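Xaa-Pro dipeptidase (Pyrococcus horikoshii, PDB 1WY2) probably splits Xaa-Pro dipeptides, those with proline at the C-terminal position, as a homodimeric two-metal peptidase of the M24B family. Local coordinates at residues N221-R226 against L291-W296; A176-F181 against G214-H219; I135-C140 against L343-R348. One frame throughout, in Å; residues are numbered along the deposited sequence.

In the fold
From the N terminus, contact 3 opens first, on helix 130-153, and closes 203 residues later in the loop after strand 339-342; contacts 1 and 2 are nested inside it. Contact 2 pairs the short strand 178-179 with strand 208-217 and is complete before contact 1 begins, so those two run in series. Contact 1 sets the start of strand 220-229, the next strand of the same sheet, beside the loop between strands 286-288 and 297-299, at the two zinc ions. Ser222 and Asn221 reach contact 2 at Ala215 and Ala180; Ser222 also packs on Cys140 of the helix, and Arg226 probably hydrogen-bonds carbonyls of Thr346 and Glu347, tying the sheet to helix and C-terminal loop.

Contact 1. Residues N221-R226 against L291-W296; sequences NSDITR and LEVHEW. With ZN (zinc ion), chain D; ZN (zinc ion), chain E; CAC (cacodylate ion), chain C.
The two-metal site of the M24 peptidase fold is bordered here by the first part of strand 220-229 and the loop 291-296. Asp223 bridges the zinc ions: CG stands anti to the backbone N (chi1 -164°), and the carboxylate gives OD1 to the zinc of chain D at 2.0 Å and OD2 to the zinc of chain E at 2.1 Å. O1 of a cacodylate ion, probably from the crystallisation liquor, bridges the metals at 2.1 Å from each. Asp212, His287, Glu316 and Glu330 complete the two sites, the ligand set of the pita-bread metallopeptidases. From the loop, His294 NE2 donates to cacodylate O2 at 2.8 Å with an N-H...O angle of 157°, and O2 lies in the ring plane, so the imidazole meets the anion edge-on. Val293 CG2, anti to its backbone N, lies 4.0 Å from Asp223 OD2 and also touches cacodylate C2. Asn221 brings its amide against the backbone of Leu291 to Val293; its ND2 is hydrogen-bonded to Gly290 and lies 3.1 Å from Leu291 O. Inside the loop, Glu292 N donates to Glu295 OE2 at 2.9 Å, and Arg125 forms salt bridges with both glutamates.

Contact 2. Residues A176-F181 against G214-H219; sequences AEKPAF and GALYQH
The Phe181 ring has water 2 over one face, its O 4.1 Å above the plane and offset toward the rim, while its CZ comes obliquely to 3.6 Å from Gly214 N. Tyr217 presents its edge to Ala176 N and carries Gln218 CG over the centre of one face. Over a face of the His219 imidazole sits Glu177 OE2, and that ring is also stacked with Tyr32. Water 2 also links the backbones of Phe181 and Gly214, donating to Phe181 O and accepting from Gly214 N. With CG of Phe181 in the crowded position between backbone N and carbonyl carbon (chi1 53°), the ring lies against Gly214 and close to the side chains of the metal ligands Asp212 and Asp223.

The weakly bonded strand 178-179 pairs antiparallel with strand 208-217 in the antiparallel sheet of the catalytic domain, with Pro179 and Ala215 a non-hydrogen-bonded pair. Leu216 is gripped at both backbone polar atoms: its O accepts from Glu177 N and its N donates to Lys178 O at 3.0 Å, each bond nearly along the carbonyl axis. Ala180 N donates to Gly214 O at 2.8 Å with a straight N-H...O angle of 174°, yet it stands above the carbonyl plane, 60° out of it. Leu216, CG anti to its backbone N, lies beside the extended Lys178 chain, Leu216 CD2 to Lys178 CE 3.8 Å, and crosses Glu177 obliquely. Lys178 NZ continues to a salt bridge with Asp182 of the second subunit. Glu177, extended beyond CG, brings OE2 to His219 N at 2.7 Å, fixing the turn that follows the strand; its OE1 accepts from water 1, which is weakly bonded to His219 ND1.

Contact 3. Residues I135-C140 against L343-R348; sequences IIEKAC and LTKTER
Within 135-140, on helix 130-153, Ile136 is the first to touch the loop after strand 339-342: its CG2, anti to the backbone N, meets Leu343 CD1 at 3.8 Å, the two side chains crossing obliquely. Next comes Glu137, whose CG is also anti to the backbone N and whose chain bends at chi2 (147°). It crosses Leu343 at about a right angle, its OE2 4.1 Å from Leu343 CD2, so the two Leu343 methyls divide between an apolar and a charged neighbour. Glu137 OE2 forms a long salt bridge of 3.5 Å to Lys345 NZ, approached crosswise by a lysine extended beyond CG; Lys341 is its stronger partner. One turn further on, Cys140 points CB at Leu343 O, 3.4 Å away, and its SG touches Leu343 CB at 3.7 Å and Thr344 CG2 at 3.8 Å from nearly perpendicular directions. Thr344 thus offers its methyl to the helix, while OG1 (chi1 44°) bonds to Asp331 and Thr332. Residues 135-140 make no hydrogen bond to 343-348 and pack through apolar groups and sulphur; Asp144, further along the helix, hydrogen-bonds Lys345 N and Thr346 OG1. At the partly exposed Glu137, two lysines would favour an ionised carboxylate.

Contact 1. Residues N221-R226 against L291-W296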
loop_
_atom_site.group_PDB
_atom_site.type_symbol
_atom_site.label_atom_id
_atom_site.label_comp_id
_atom_site.label_asym_id
_atom_site.label_seq_id
_atom_site.Cartn_x
_atom_site.Cartn_y
_atom_site.Cartn_z
ATOM N N ASN A 221 6.000 9.814 8.221
ATOM C CA ASN A 221 4.696 10.344 7.842
ATOM C C ASN A 221 4.177 11.538 8.630
ATOM O O ASN A 221 4.684 11.872 9.699
ATOM C CB ASN A 221 3.667 9.213 7.936
ATOM C CG ASN A 221 3.940 8.095 6.946
ATOM O OD1 ASN A 221 3.506 8.152 5.798
ATOM N ND2 ASN A 221 4.674 7.074 7.385
ATOM N N SER A 222 3.151 12.174 8.066
ATOM C CA SER A 222 2.472 13.311 8.683
ATOM C C SER A 222 0.982 13.070 8.436
ATOM O O SER A 222 0.610 12.302 7.545
ATOM C CB SER A 222 2.919 14.635 8.054
ATOM O OG SER A 222 2.749 14.622 6.650
ATOM N N ASP A 223 0.129 13.723 9.211
ATOM C CA ASP A 223 -1.308 13.506 9.083
ATOM C C ASP A 223 -2.027 14.739 9.611
ATOM O O ASP A 223 -1.774 15.174 10.734
ATOM C CB ASP A 223 -1.679 12.267 9.908
ATOM C CG ASP A 223 -3.042 11.710 9.574
ATOM O OD1 ASP A 223 -3.791 12.333 8.792
ATOM O OD2 ASP A 223 -3.354 10.629 10.116
ATOM N N ILE A 224 -2.919 15.302 8.803
ATOM C CA ILE A 224 -3.648 16.496 9.211
ATOM C C ILE A 224 -5.038 16.553 8.578
ATOM O O ILE A 224 -5.233 16.088 7.460
ATOM C CB ILE A 224 -2.854 17.773 8.808
ATOM C CG1 ILE A 224 -3.546 19.029 9.337
ATOM C CG2 ILE A 224 -2.734 17.857 7.288
ATOM C CD1 ILE A 224 -2.810 20.328 8.996
ATOM N N THR A 225 -6.005 17.095 9.314
ATOM C CA THR A 225 -7.362 17.255 8.799
ATOM C C THR A 225 -7.899 18.618 9.202
ATOM O O THR A 225 -7.815 19.014 10.364
ATOM C CB THR A 225 -8.376 16.218 9.359
ATOM O OG1 THR A 225 -7.959 14.887 9.042
ATOM C CG2 THR A 225 -9.756 16.450 8.733
ATOM N N ARG A 226 -8.442 19.340 8.233
ATOM C CA ARG A 226 -9.062 20.629 8.508
ATOM C C ARG A 226 -10.397 20.602 7.782
ATOM O O ARG A 226 -10.518 20.005 6.715
ATOM C CB ARG A 226 -8.212 21.790 7.981
ATOM C CG ARG A 226 -6.934 22.037 8.772
ATOM C CD ARG A 226 -7.224 22.555 10.178
ATOM N NE ARG A 226 -5.988 22.763 10.929
ATOM C CZ ARG A 226 -5.347 21.805 11.593
ATOM N NH1 ARG A 226 -5.827 20.563 11.617
ATOM N NH2 ARG A 226 -4.207 22.083 12.208
ATOM N N LEU A 291 7.048 5.654 10.970
ATOM C CA LEU A 291 7.416 5.041 9.699
ATOM C C LEU A 291 6.144 4.626 8.955
ATOM O O LEU A 291 6.163 4.416 7.743
ATOM C CB LEU A 291 8.320 3.830 9.928
ATOM C CG LEU A 291 9.742 4.175 10.371
ATOM C CD1 LEU A 291 10.468 2.894 10.755
ATOM C CD2 LEU A 291 10.477 4.903 9.247
ATOM N N GLU A 292 5.048 4.494 9.699
ATOM C CA GLU A 292 3.746 4.156 9.124
ATOM C C GLU A 292 2.763 5.233 9.576
ATOM O O GLU A 292 2.927 5.810 10.649
ATOM C CB GLU A 292 3.286 2.776 9.601
ATOM C CG GLU A 292 4.094 1.640 8.989
ATOM C CD GLU A 292 3.802 0.297 9.623
ATOM O OE1 GLU A 292 4.185 0.105 10.790
ATOM O OE2 GLU A 292 3.191 -0.565 8.956
ATOM N N VAL A 293 1.748 5.521 8.767
ATOM C CA VAL A 293 0.797 6.555 9.151
ATOM C C VAL A 293 -0.070 6.101 10.326
ATOM O O VAL A 293 -0.526 6.923 11.117
ATOM C CB VAL A 293 -0.086 6.990 7.954
ATOM C CG1 VAL A 293 -1.132 5.948 7.663
ATOM C CG2 VAL A 293 -0.721 8.346 8.248
ATOM N N HIS A 294 -0.288 4.791 10.437
ATOM C CA HIS A 294 -1.054 4.217 11.540
ATOM C C HIS A 294 -0.158 3.269 12.334
ATOM O O HIS A 294 0.172 2.181 11.857
ATOM C CB HIS A 294 -2.255 3.408 11.038
ATOM C CG HIS A 294 -3.336 4.235 10.422
ATOM N ND1 HIS A 294 -3.643 4.175 9.080
ATOM C CD2 HIS A 294 -4.192 5.132 10.965
ATOM C CE1 HIS A 294 -4.644 4.999 8.824
ATOM N NE2 HIS A 294 -4.994 5.592 9.951
ATOM N N GLU A 295 0.248 3.682 13.530
ATOM C CA GLU A 295 1.079 2.834 14.378
ATOM C C GLU A 295 0.780 3.059 15.858
ATOM O O GLU A 295 -0.193 3.727 16.200
ATOM C CB GLU A 295 2.577 3.026 14.071
ATOM C CG GLU A 295 3.129 4.444 14.149
ATOM C CD GLU A 295 4.612 4.495 13.777
ATOM O OE1 GLU A 295 5.447 4.809 14.653
ATOM O OE2 GLU A 295 4.946 4.207 12.610
ATOM N N TRP A 296 1.598 2.485 16.732
ATOM C CA TRP A 296 1.380 2.605 18.172
ATOM C C TRP A 296 1.556 4.026 18.703
ATOM O O TRP A 296 2.440 4.756 18.270
ATOM C CB TRP A 296 2.344 1.687 18.925
ATOM C CG TRP A 296 2.429 0.286 18.399
ATOM C CD1 TRP A 296 1.598 -0.760 18.688
ATOM C CD2 TRP A 296 3.442 -0.235 17.527
ATOM N NE1 TRP A 296 2.038 -1.902 18.057
ATOM C CE2 TRP A 296 3.169 -1.606 17.340
ATOM C CE3 TRP A 296 4.558 0.327 16.891
ATOM C CZ2 TRP A 296 3.971 -2.429 16.542
ATOM C CZ3 TRP A 296 5.357 -0.492 16.094
ATOM C CH2 TRP A 296 5.058 -1.856 15.929
HETATM ZN ZN ZN D . -5.791 12.136 8.835
HETATM ZN ZN ZN E . -5.093 10.283 11.291
HETATM AS AS CAC C . -6.277 8.879 8.619
HETATM O O1 CAC C . -6.210 10.244 9.546
HETATM O O2 CAC C . -6.763 7.672 9.609
HETATM C C1 CAC C . -7.559 9.038 7.264
HETATM C C2 CAC C . -4.582 8.385 7.991
#

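Contact 2. Residues A176-F181 against G214-H219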
loop_
_atom_site.group_PDB
_atom_site.type_symbol
_atom_site.label_atom_id
_atom_site.label_comp_id
_atom_site.label_asym_id
_atom_site.label_seq_id
_atom_site.Cartn_x
_atom_site.Cartn_y
_atom_site.Cartn_z
ATOM N N ALA A 176 8.217 15.658 -0.707
ATOM C CA ALA A 176 7.582 14.415 -0.291
ATOM C C ALA A 176 7.767 13.307 -1.327
ATOM O O ALA A 176 7.758 13.562 -2.531
ATOM C CB ALA A 176 6.096 14.651 -0.036
ATOM N N GLU A 177 7.951 12.079 -0.852
ATOM C CA GLU A 177 8.104 10.933 -1.742
ATOM C C GLU A 177 6.774 10.743 -2.463
ATOM O O GLU A 177 6.726 10.462 -3.665
ATOM C CB GLU A 177 8.409 9.667 -0.940
ATOM C CG GLU A 177 9.686 9.708 -0.130
ATOM C CD GLU A 177 9.811 8.508 0.791
ATOM O OE1 GLU A 177 9.506 7.381 0.341
ATOM O OE2 GLU A 177 10.217 8.687 1.959
ATOM N N LYS A 178 5.697 10.897 -1.700
ATOM C CA LYS A 178 4.338 10.742 -2.198
ATOM C C LYS A 178 3.390 11.005 -1.031
ATOM O O LYS A 178 3.838 11.268 0.085
ATOM C CB LYS A 178 4.136 9.319 -2.726
ATOM C CG LYS A 178 4.455 8.232 -1.714
ATOM C CD LYS A 178 4.329 6.850 -2.339
ATOM C CE LYS A 178 4.703 5.760 -1.350
ATOM N NZ LYS A 178 4.603 4.405 -1.966
ATOM N N PRO A 179 2.069 10.962 -1.276
ATOM C CA PRO A 179 1.129 11.205 -0.174
ATOM C C PRO A 179 1.241 10.070 0.842
ATOM O O PRO A 179 1.527 8.933 0.472
ATOM C CB PRO A 179 -0.233 11.217 -0.873
ATOM C CG PRO A 179 0.097 11.642 -2.277
ATOM C CD PRO A 179 1.354 10.861 -2.560
ATOM N N ALA A 180 1.013 10.373 2.117
ATOM C CA ALA A 180 1.100 9.355 3.162
ATOM C C ALA A 180 -0.047 8.352 3.046
ATOM O O ALA A 180 0.044 7.221 3.532
ATOM C CB ALA A 180 1.081 10.016 4.540
ATOM N N PHE A 181 -1.123 8.785 2.400
ATOM C CA PHE A 181 -2.303 7.956 2.195
ATOM C C PHE A 181 -3.195 8.662 1.178
ATOM O O PHE A 181 -2.964 9.825 0.861
ATOM C CB PHE A 181 -3.039 7.758 3.525
ATOM C CG PHE A 181 -3.366 9.041 4.240
ATOM C CD1 PHE A 181 -4.524 9.748 3.936
ATOM C CD2 PHE A 181 -2.511 9.543 5.217
ATOM C CE1 PHE A 181 -4.828 10.935 4.595
ATOM C CE2 PHE A 181 -2.804 10.735 5.885
ATOM C CZ PHE A 181 -3.965 11.430 5.576
ATOM N N GLY A 214 -1.695 13.821 4.066
ATOM C CA GLY A 214 -0.431 13.677 4.760
ATOM C C GLY A 214 0.683 13.436 3.768
ATOM O O GLY A 214 0.438 13.036 2.634
ATOM N N ALA A 215 1.914 13.681 4.192
ATOM C CA ALA A 215 3.048 13.475 3.313
ATOM C C ALA A 215 4.004 12.436 3.870
ATOM O O ALA A 215 4.219 12.365 5.081
ATOM C CB ALA A 215 3.790 14.795 3.106
ATOM N N LEU A 216 4.551 11.617 2.979
ATOM C CA LEU A 216 5.551 10.625 3.353
ATOM C C LEU A 216 6.813 11.378 2.950
ATOM O O LEU A 216 6.994 11.702 1.777
ATOM C CB LEU A 216 5.404 9.352 2.516
ATOM C CG LEU A 216 6.540 8.330 2.669
ATOM C CD1 LEU A 216 6.664 7.900 4.125
ATOM C CD2 LEU A 216 6.275 7.127 1.776
ATOM N N TYR A 217 7.663 11.676 3.924
ATOM C CA TYR A 217 8.879 12.440 3.680
ATOM C C TYR A 217 10.065 11.756 4.334
ATOM O O TYR A 217 10.089 11.562 5.550
ATOM C CB TYR A 217 8.712 13.846 4.259
ATOM C CG TYR A 217 9.934 14.734 4.159
ATOM C CD1 TYR A 217 10.292 15.330 2.953
ATOM C CD2 TYR A 217 10.714 15.001 5.284
ATOM C CE1 TYR A 217 11.395 16.182 2.869
ATOM C CE2 TYR A 217 11.818 15.848 5.212
ATOM C CZ TYR A 217 12.151 16.435 4.004
ATOM O OH TYR A 217 13.236 17.282 3.936
ATOM N N GLN A 218 11.049 11.396 3.519
ATOM C CA GLN A 218 12.241 10.736 4.016
ATOM C C GLN A 218 11.897 9.609 4.991
ATOM O O GLN A 218 12.452 9.514 6.089
ATOM C CB GLN A 218 13.178 11.779 4.639
ATOM C CG GLN A 218 13.877 12.627 3.571
ATOM C CD GLN A 218 14.625 13.833 4.119
ATOM O OE1 GLN A 218 15.264 13.765 5.166
ATOM N NE2 GLN A 218 14.563 14.942 3.390
ATOM N N HIS A 219 10.955 8.770 4.558
ATOM C CA HIS A 219 10.498 7.591 5.291
ATOM C C HIS A 219 9.498 7.790 6.427
ATOM O O HIS A 219 8.911 6.815 6.906
ATOM C CB HIS A 219 11.712 6.812 5.805
ATOM C CG HIS A 219 12.583 6.277 4.713
ATOM N ND1 HIS A 219 12.208 5.220 3.911
ATOM C CD2 HIS A 219 13.798 6.676 4.266
ATOM C CE1 HIS A 219 13.153 4.992 3.017
ATOM N NE2 HIS A 219 14.129 5.861 3.211
HETATM O O HOH W 1 9.591 5.106 2.555
HETATM O O HOH W 2 -2.715 12.608 1.458
#

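Contact 3. Residues I135-C140 against L343-R348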
loop_
_atom_site.group_PDB
_atom_site.type_symbol
_atom_site.label_atom_id
_atom_site.label_comp_id
_atom_site.label_asym_id
_atom_site.label_seq_id
_atom_site.Cartn_x
_atom_site.Cartn_y
_atom_site.Cartn_z
ATOM N N ILE A 135 12.325 14.918 11.284
ATOM C CA ILE A 135 11.839 14.460 9.986
ATOM C C ILE A 135 10.314 14.517 9.952
ATOM O O ILE A 135 9.724 14.985 8.979
ATOM C CB ILE A 135 12.290 13.015 9.684
ATOM C CG1 ILE A 135 13.816 12.915 9.768
ATOM C CG2 ILE A 135 11.826 12.611 8.285
ATOM C CD1 ILE A 135 14.360 11.526 9.465
ATOM N N ILE A 136 9.677 14.041 11.017
ATOM C CA ILE A 136 8.219 14.059 11.084
ATOM C C ILE A 136 7.710 15.502 11.057
ATOM O O ILE A 136 6.717 15.806 10.396
ATOM C CB ILE A 136 7.710 13.355 12.361
ATOM C CG1 ILE A 136 7.958 11.848 12.249
ATOM C CG2 ILE A 136 6.227 13.645 12.567
ATOM C CD1 ILE A 136 7.877 11.109 13.572
ATOM N N GLU A 137 8.397 16.396 11.763
ATOM C CA GLU A 137 7.972 17.793 11.788
ATOM C C GLU A 137 8.032 18.401 10.388
ATOM O O GLU A 137 7.159 19.183 10.008
ATOM C CB GLU A 137 8.834 18.598 12.772
ATOM C CG GLU A 137 8.426 20.062 12.903
ATOM C CD GLU A 137 8.649 20.614 14.301
ATOM O OE1 GLU A 137 9.652 20.233 14.942
ATOM O OE2 GLU A 137 7.826 21.440 14.753
ATOM N N LYS A 138 9.051 18.038 9.612
ATOM C CA LYS A 138 9.169 18.562 8.254
ATOM C C LYS A 138 8.043 18.009 7.379
ATOM O O LYS A 138 7.506 18.715 6.523
ATOM C CB LYS A 138 10.528 18.199 7.643
ATOM C CG LYS A 138 10.846 18.956 6.361
ATOM C CD LYS A 138 10.986 20.447 6.640
ATOM C CE LYS A 138 11.409 21.227 5.405
ATOM N NZ LYS A 138 11.606 22.669 5.752
ATOM N N ALA A 139 7.684 16.746 7.592
ATOM C CA ALA A 139 6.604 16.136 6.822
ATOM C C ALA A 139 5.311 16.879 7.145
ATOM O O ALA A 139 4.452 17.070 6.282
ATOM C CB ALA A 139 6.460 14.656 7.181
ATOM N N CYS A 140 5.176 17.298 8.398
ATOM C CA CYS A 140 3.991 18.027 8.825
ATOM C C CYS A 140 3.980 19.421 8.207
ATOM O O CYS A 140 2.917 19.977 7.935
ATOM C CB CYS A 140 3.944 18.126 10.354
ATOM S SG CYS A 140 3.571 16.559 11.192
ATOM N N LEU A 343 2.729 19.452 15.900
ATOM C CA LEU A 343 3.679 19.396 14.789
ATOM C C LEU A 343 3.033 19.986 13.540
ATOM O O LEU A 343 3.711 20.588 12.708
ATOM C CB LEU A 343 4.145 17.956 14.556
ATOM C CG LEU A 343 4.805 17.308 15.782
ATOM C CD1 LEU A 343 5.317 15.922 15.409
ATOM C CD2 LEU A 343 5.960 18.175 16.284
ATOM N N THR A 344 1.720 19.796 13.408
ATOM C CA THR A 344 0.972 20.391 12.308
ATOM C C THR A 344 0.529 21.714 12.923
ATOM O O THR A 344 -0.007 21.735 14.033
ATOM C CB THR A 344 -0.239 19.526 11.899
ATOM O OG1 THR A 344 -0.930 19.071 13.069
ATOM C CG2 THR A 344 0.225 18.335 11.081
ATOM N N LYS A 345 0.754 22.816 12.218
ATOM C CA LYS A 345 0.450 24.133 12.777
ATOM C C LYS A 345 -0.631 24.974 12.104
ATOM O O LYS A 345 -0.891 26.099 12.528
ATOM C CB LYS A 345 1.753 24.934 12.838
ATOM C CG LYS A 345 2.886 24.170 13.516
ATOM C CD LYS A 345 4.237 24.840 13.318
ATOM C CE LYS A 345 5.358 23.979 13.892
ATOM N NZ LYS A 345 6.701 24.595 13.670
ATOM N N THR A 346 -1.260 24.444 11.065
ATOM C CA THR A 346 -2.306 25.183 10.365
ATOM C C THR A 346 -3.429 25.593 11.313
ATOM O O THR A 346 -3.791 24.843 12.219
ATOM C CB THR A 346 -2.911 24.342 9.225
ATOM O OG1 THR A 346 -1.906 24.088 8.236
ATOM C CG2 THR A 346 -4.077 25.076 8.578
ATOM N N GLU A 347 -3.979 26.788 11.103
ATOM C CA GLU A 347 -5.073 27.280 11.940
ATOM C C GLU A 347 -6.211 26.263 11.959
ATOM O O GLU A 347 -6.511 25.638 10.944
ATOM C CB GLU A 347 -5.589 28.620 11.404
ATOM C CG GLU A 347 -6.848 29.130 12.092
ATOM C CD GLU A 347 -6.642 29.424 13.566
ATOM O OE1 GLU A 347 -7.453 28.944 14.387
ATOM O OE2 GLU A 347 -5.673 30.139 13.906
ATOM N N ARG A 348 -6.851 26.114 13.113
ATOM C CA ARG A 348 -7.945 25.165 13.256
ATOM C C ARG A 348 -9.325 25.802 13.135
ATOM O O ARG A 348 -10.270 25.166 12.671
ATOM C CB ARG A 348 -7.823 24.433 14.592
ATOM C CG ARG A 348 -6.678 23.436 14.631
ATOM C CD ARG A 348 -6.426 22.933 16.037
ATOM N NE ARG A 348 -5.747 23.932 16.862
ATOM C CZ ARG A 348 -5.379 23.726 18.121
ATOM N NH1 ARG A 348 -5.627 22.558 18.704
ATOM N NH2 ARG A 348 -4.741 24.678 18.793
#